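Local coordinates for diguanylate cyclase DosC (Escherichia coli, PDB 4ZVA) that makes the second messenger cyclic di-GMP as an oxygen-regulated diguanylate cyclase, sensing oxygen through a haem-binding globin domain, at the protoporphyrin IX containing Fe site. Numbering follows the deposited sequence.

The protoporphyrin IX containing Fe site. Residues 37, 41, 47, 50-51, 56, 59-60, 63-64, 67, 88-89, 92-93, 96, 98, 102-103, 105-107, 110. With HEM (protoporphyrin IX containing Fe), chain B.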
loop_
_atom_site.group_PDB
_atom_site.type_symbol
_atom_site.label_atom_id
_atom_site.label_comp_id
_atom_site.label_asym_id
_atom_site.label_seq_id
_atom_site.Cartn_x
_atom_site.Cartn_y
_atom_site.Cartn_z
ATOM N N PHE A 37 -8.614 8.460 -11.118
ATOM C CA PHE A 37 -7.952 8.923 -9.903
ATOM C C PHE A 37 -8.476 10.292 -9.489
ATOM O O PHE A 37 -8.884 10.495 -8.345
ATOM C CB PHE A 37 -6.436 8.981 -10.117
ATOM C CG PHE A 37 -5.683 9.700 -9.031
ATOM C CD1 PHE A 37 -5.274 9.030 -7.889
ATOM C CD2 PHE A 37 -5.363 11.044 -9.165
ATOM C CE1 PHE A 37 -4.572 9.690 -6.896
ATOM C CE2 PHE A 37 -4.666 11.708 -8.175
ATOM C CZ PHE A 37 -4.268 11.029 -7.037
ATOM N N VAL A 41 -10.694 11.086 -6.093
ATOM C CA VAL A 41 -10.048 11.987 -5.146
ATOM C C VAL A 41 -10.897 13.237 -4.899
ATOM O O VAL A 41 -11.008 13.709 -3.766
ATOM C CB VAL A 41 -8.647 12.394 -5.650
ATOM C CG1 VAL A 41 -8.176 13.679 -4.991
ATOM C CG2 VAL A 41 -7.656 11.260 -5.428
ATOM N N ALA A 47 -9.722 17.009 0.007
ATOM C CA ALA A 47 -8.866 16.960 -1.172
ATOM C C ALA A 47 -9.435 17.814 -2.297
ATOM O O ALA A 47 -8.700 18.286 -3.164
ATOM C CB ALA A 47 -8.685 15.523 -1.637
ATOM N N PHE A 50 -7.998 21.399 -3.037
ATOM C CA PHE A 50 -6.771 21.593 -3.803
ATOM C C PHE A 50 -7.002 21.441 -5.304
ATOM O O PHE A 50 -6.095 21.663 -6.105
ATOM C CB PHE A 50 -5.697 20.607 -3.340
ATOM C CG PHE A 50 -5.402 20.681 -1.870
ATOM C CD1 PHE A 50 -4.569 21.664 -1.365
ATOM C CD2 PHE A 50 -5.957 19.765 -0.991
ATOM C CE1 PHE A 50 -4.294 21.735 -0.012
ATOM C CE2 PHE A 50 -5.685 19.830 0.363
ATOM C CZ PHE A 50 -4.852 20.816 0.853
ATOM N N LEU A 51 -8.219 21.062 -5.676
ATOM C CA LEU A 51 -8.566 20.867 -7.078
ATOM C C LEU A 51 -9.753 21.757 -7.431
ATOM O O LEU A 51 -10.892 21.294 -7.485
ATOM C CB LEU A 51 -8.895 19.398 -7.350
ATOM C CG LEU A 51 -7.968 18.370 -6.692
ATOM C CD1 LEU A 51 -8.487 16.956 -6.902
ATOM C CD2 LEU A 51 -6.548 18.505 -7.218
ATOM N N VAL A 56 -5.227 23.390 -12.994
ATOM C CA VAL A 56 -4.632 22.419 -12.081
ATOM C C VAL A 56 -5.036 20.985 -12.433
ATOM O O VAL A 56 -4.192 20.089 -12.482
ATOM C CB VAL A 56 -5.031 22.715 -10.622
ATOM C CG1 VAL A 56 -4.667 21.549 -9.718
ATOM C CG2 VAL A 56 -4.371 23.996 -10.143
ATOM N N GLN A 59 -3.215 19.819 -15.634
ATOM C CA GLN A 59 -1.795 19.562 -15.413
ATOM C C GLN A 59 -1.567 18.343 -14.523
ATOM O O GLN A 59 -0.620 17.584 -14.732
ATOM C CB GLN A 59 -1.107 20.789 -14.808
ATOM C CG GLN A 59 -0.939 21.948 -15.783
ATOM C CD GLN A 59 -0.164 23.105 -15.183
ATOM O OE1 GLN A 59 -0.230 23.354 -13.978
ATOM N NE2 GLN A 59 0.577 23.821 -16.022
ATOM N N LEU A 60 -2.435 18.162 -13.531
ATOM C CA LEU A 60 -2.309 17.041 -12.602
ATOM C C LEU A 60 -2.559 15.711 -13.302
ATOM O O LEU A 60 -1.850 14.735 -13.064
ATOM C CB LEU A 60 -3.278 17.199 -11.426
ATOM C CG LEU A 60 -3.296 16.063 -10.399
ATOM C CD1 LEU A 60 -1.915 15.837 -9.794
ATOM C CD2 LEU A 60 -4.326 16.333 -9.311
ATOM N N ALA A 63 0.384 14.988 -15.337
ATOM C CA ALA A 63 1.486 14.639 -14.448
ATOM C C ALA A 63 1.332 13.216 -13.915
ATOM O O ALA A 63 2.315 12.486 -13.776
ATOM C CB ALA A 63 1.576 15.630 -13.301
ATOM N N MET A 64 0.098 12.829 -13.611
ATOM C CA MET A 64 -0.178 11.492 -13.087
ATOM C C MET A 64 0.127 10.400 -14.111
ATOM O O MET A 64 0.664 9.352 -13.758
ATOM C CB MET A 64 -1.633 11.379 -12.626
ATOM C CG MET A 64 -1.907 11.966 -11.249
ATOM S SD MET A 64 -1.037 11.103 -9.919
ATOM C CE MET A 64 -1.476 9.400 -10.258
ATOM N N TRP A 67 3.766 9.960 -14.160
ATOM C CA TRP A 67 4.195 9.350 -12.906
ATOM C C TRP A 67 3.961 7.844 -12.919
ATOM O O TRP A 67 4.859 7.063 -12.600
ATOM C CB TRP A 67 3.459 9.979 -11.719
ATOM C CG TRP A 67 4.013 9.566 -10.383
ATOM C CD1 TRP A 67 4.912 10.254 -9.622
ATOM C CD2 TRP A 67 3.706 8.369 -9.654
ATOM N NE1 TRP A 67 5.184 9.563 -8.466
ATOM C CE2 TRP A 67 4.457 8.402 -8.460
ATOM C CE3 TRP A 67 2.868 7.273 -9.893
ATOM C CZ2 TRP A 67 4.395 7.384 -7.508
ATOM C CZ3 TRP A 67 2.809 6.261 -8.947
ATOM C CH2 TRP A 67 3.570 6.323 -7.770
ATOM N N THR A 88 10.618 15.915 -5.782
ATOM C CA THR A 88 10.048 17.068 -6.471
ATOM C C THR A 88 8.546 17.167 -6.218
ATOM O O THR A 88 8.024 18.246 -5.939
ATOM C CB THR A 88 10.303 17.003 -7.990
ATOM O OG1 THR A 88 11.716 17.000 -8.238
ATOM C CG2 THR A 88 9.671 18.193 -8.693
ATOM N N VAL A 89 7.861 16.031 -6.308
ATOM C CA VAL A 89 6.422 15.980 -6.071
ATOM C C VAL A 89 6.111 16.325 -4.621
ATOM O O VAL A 89 5.127 17.008 -4.326
ATOM C CB VAL A 89 5.845 14.591 -6.397
ATOM C CG1 VAL A 89 4.344 14.570 -6.161
ATOM C CG2 VAL A 89 6.166 14.211 -7.828
ATOM N N VAL A 92 6.211 20.042 -4.203
ATOM C CA VAL A 92 4.992 20.640 -4.739
ATOM C C VAL A 92 3.822 20.476 -3.771
ATOM O O VAL A 92 3.081 21.426 -3.512
ATOM C CB VAL A 92 4.614 20.020 -6.099
ATOM C CG1 VAL A 92 3.303 20.604 -6.608
ATOM C CG2 VAL A 92 5.725 20.248 -7.111
ATOM N N HIS A 93 3.663 19.266 -3.243
ATOM C CA HIS A 93 2.613 18.979 -2.271
ATOM C C HIS A 93 2.790 19.806 -1.001
ATOM O O HIS A 93 1.815 20.260 -0.401
ATOM C CB HIS A 93 2.598 17.487 -1.920
ATOM C CG HIS A 93 2.034 16.612 -2.999
ATOM N ND1 HIS A 93 2.228 15.249 -3.026
ATOM C CD2 HIS A 93 1.287 16.911 -4.088
ATOM C CE1 HIS A 93 1.620 14.742 -4.085
ATOM N NE2 HIS A 93 1.044 15.725 -4.746
ATOM N N ILE A 96 1.828 23.679 -1.703
ATOM C CA ILE A 96 0.383 23.846 -1.795
ATOM C C ILE A 96 -0.272 23.683 -0.423
ATOM O O ILE A 96 -1.280 24.323 -0.123
ATOM C CB ILE A 96 -0.227 22.850 -2.802
ATOM C CG1 ILE A 96 0.418 23.038 -4.175
ATOM C CG2 ILE A 96 -1.733 23.031 -2.905
ATOM C CD1 ILE A 96 -0.219 22.217 -5.269
ATOM N N ILE A 98 -0.732 20.333 1.142
ATOM C CA ILE A 98 -1.520 19.106 1.115
ATOM C C ILE A 98 -1.082 18.140 2.214
ATOM O O ILE A 98 0.079 17.733 2.259
ATOM C CB ILE A 98 -1.405 18.408 -0.248
ATOM C CG1 ILE A 98 -1.749 19.386 -1.370
ATOM C CG2 ILE A 98 -2.301 17.178 -0.295
ATOM C CD1 ILE A 98 -1.532 18.826 -2.746
ATOM N N ILE A 102 -3.806 12.955 3.082
ATOM C CA ILE A 102 -4.528 13.218 1.844
ATOM C C ILE A 102 -3.762 12.616 0.670
ATOM O O ILE A 102 -4.354 12.027 -0.237
ATOM C CB ILE A 102 -4.744 14.730 1.624
ATOM C CG1 ILE A 102 -5.697 15.282 2.683
ATOM C CG2 ILE A 102 -5.308 15.003 0.244
ATOM C CD1 ILE A 102 -7.067 14.643 2.649
ATOM N N VAL A 103 -2.441 12.749 0.705
ATOM C CA VAL A 103 -1.581 12.155 -0.311
ATOM C C VAL A 103 -1.627 10.633 -0.227
ATOM O O VAL A 103 -1.749 9.950 -1.247
ATOM C CB VAL A 103 -0.124 12.637 -0.169
ATOM C CG1 VAL A 103 0.765 11.960 -1.199
ATOM C CG2 VAL A 103 -0.053 14.148 -0.314
ATOM N N MET A 105 -4.013 8.839 0.908
ATOM C CA MET A 105 -5.326 8.463 0.398
ATOM C C MET A 105 -5.321 8.393 -1.127
ATOM O O MET A 105 -5.988 7.545 -1.720
ATOM C CB MET A 105 -6.389 9.453 0.883
ATOM C CG MET A 105 -7.806 9.146 0.416
ATOM S SD MET A 105 -8.239 9.926 -1.155
ATOM C CE MET A 105 -8.131 11.657 -0.717
ATOM N N GLY A 106 -4.567 9.289 -1.757
ATOM C CA GLY A 106 -4.437 9.290 -3.202
ATOM C C GLY A 106 -3.785 8.014 -3.695
ATOM O O GLY A 106 -4.232 7.412 -4.671
ATOM N N PHE A 107 -2.729 7.596 -3.005
ATOM C CA PHE A 107 -2.035 6.359 -3.336
ATOM C C PHE A 107 -2.938 5.142 -3.183
ATOM O O PHE A 107 -2.849 4.195 -3.966
ATOM C CB PHE A 107 -0.792 6.189 -2.466
ATOM C CG PHE A 107 0.398 6.965 -2.948
ATOM C CD1 PHE A 107 1.228 6.443 -3.926
ATOM C CD2 PHE A 107 0.693 8.209 -2.421
ATOM C CE1 PHE A 107 2.327 7.152 -4.373
ATOM C CE2 PHE A 107 1.792 8.922 -2.862
ATOM C CZ PHE A 107 2.609 8.392 -3.840
ATOM N N LEU A 110 -5.276 5.037 -6.134
ATOM C CA LEU A 110 -4.537 4.583 -7.307
ATOM C C LEU A 110 -4.373 3.066 -7.305
ATOM O O LEU A 110 -4.657 2.404 -8.301
ATOM C CB LEU A 110 -3.165 5.256 -7.375
ATOM C CG LEU A 110 -2.269 4.823 -8.537
ATOM C CD1 LEU A 110 -2.940 5.128 -9.876
ATOM C CD2 LEU A 110 -0.899 5.484 -8.447
HETATM C CHA HEM B . 1.106 17.887 -8.247
HETATM C CHB HEM B . -2.904 17.457 -5.554
HETATM C CHC HEM B . -1.701 12.861 -4.644
HETATM C CHD HEM B . 1.631 13.020 -8.154
HETATM C C1A HEM B . -0.095 18.178 -7.637
HETATM C C2A HEM B . -0.850 19.415 -7.730
HETATM C C3A HEM B . -1.951 19.283 -6.987
HETATM C C4A HEM B . -1.940 17.969 -6.390
HETATM C CMA HEM B . -3.053 20.345 -6.788
HETATM C CAA HEM B . -0.478 20.671 -8.548
HETATM C CBA HEM B . -0.361 20.310 -10.025
HETATM C CGA HEM B . -0.300 21.561 -10.855
HETATM O O1A HEM B . -0.876 22.596 -10.427
HETATM O O2A HEM B . 0.316 21.515 -11.950
HETATM C C1B HEM B . -2.946 16.165 -5.089
HETATM C C2B HEM B . -4.014 15.577 -4.307
HETATM C C3B HEM B . -3.678 14.298 -4.051
HETATM C C4B HEM B . -2.392 14.052 -4.670
HETATM C CMB HEM B . -5.281 16.358 -3.880
HETATM C CAB HEM B . -4.435 13.196 -3.266
HETATM C CBB HEM B . -5.652 13.339 -2.735
HETATM C C1C HEM B . -0.759 12.471 -5.569
HETATM C C2C HEM B . -0.322 11.114 -5.826
HETATM C C3C HEM B . 0.608 11.158 -6.801
HETATM C C4C HEM B . 0.774 12.547 -7.183
HETATM C CMC HEM B . -0.877 9.887 -5.066
HETATM C CAC HEM B . 1.407 10.010 -7.471
HETATM C CBC HEM B . 1.229 8.710 -7.210
HETATM C C1D HEM B . 1.816 14.339 -8.513
HETATM C C2D HEM B . 2.755 14.805 -9.510
HETATM C C3D HEM B . 2.589 16.332 -9.544
HETATM C C4D HEM B . 1.573 16.628 -8.558
HETATM C CMD HEM B . 3.703 13.930 -10.360
HETATM C CAD HEM B . 3.342 17.358 -10.421
HETATM C CBD HEM B . 4.837 17.295 -10.116
HETATM C CGD HEM B . 5.528 18.526 -10.641
HETATM O O1D HEM B . 6.784 18.525 -10.704
HETATM O O2D HEM B . 4.827 19.508 -10.996
HETATM N NA HEM B . -0.791 17.320 -6.804
HETATM N NB HEM B . -1.972 15.209 -5.294
HETATM N NC HEM B . -0.071 13.317 -6.413
HETATM N ND HEM B . 1.148 15.437 -7.977
HETATM FE FE HEM B . -0.253 15.360 -6.436
#
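The haem lies in the hydrophobic pocket of a sensor globin, with His93 as proximal ligand. Its imidazole, with CG anti to the carbonyl carbon (chi1 -74°), stands over one porphyrin face, and the nitrogen His93 NE2 gives its electron pair to HEM FE at 2.2 Å. The four pyrrole nitrogens complete a near square pyramid in this ferric form. Beside the histidine, beta-branched Val89 lays CG1 over pyrrole D and turns CG2 to the methyl HEM CMD, apolar methyls meeting an apolar macrocycle.

On the opposite, distal face, Leu60 points CD1, a methyl that cannot ligate iron, at the macrocycle, 3.5 Å from HEM NA, while Phe37 packs its phenyl edge against the pi face of pyrrole C, the planes 73° apart.

Trp67 walls in the rim. Its CG is anti to the backbone N (chi1 -170°); CB comes near the methyl HEM CMD, and Trp67 CG lies 3.9 Å from the vinyl carbon HEM CAC. CD1 meets HEM CMD and HEM CAC, and NE1 meets HEM CAC. At the ring fusion, CD2 and CE2 meet both vinyl carbons; CE3, CZ2 and CZ3 meet HEM CBC, and the tip, Trp67 CH2, is 3.4 Å from HEM CBC, so a broad indole face receives the whole vinyl. Phe107 CE1 touches the same vinyl, 3.4 Å from HEM CBC, and the ring offers its face to HEM CMC. An alanine in place of Trp67 would probably leave this vinyl poorly supported and the haem freer to shift.

Together these contacts hold a haem whose iron senses oxygen, the signal that regulates the cyclase.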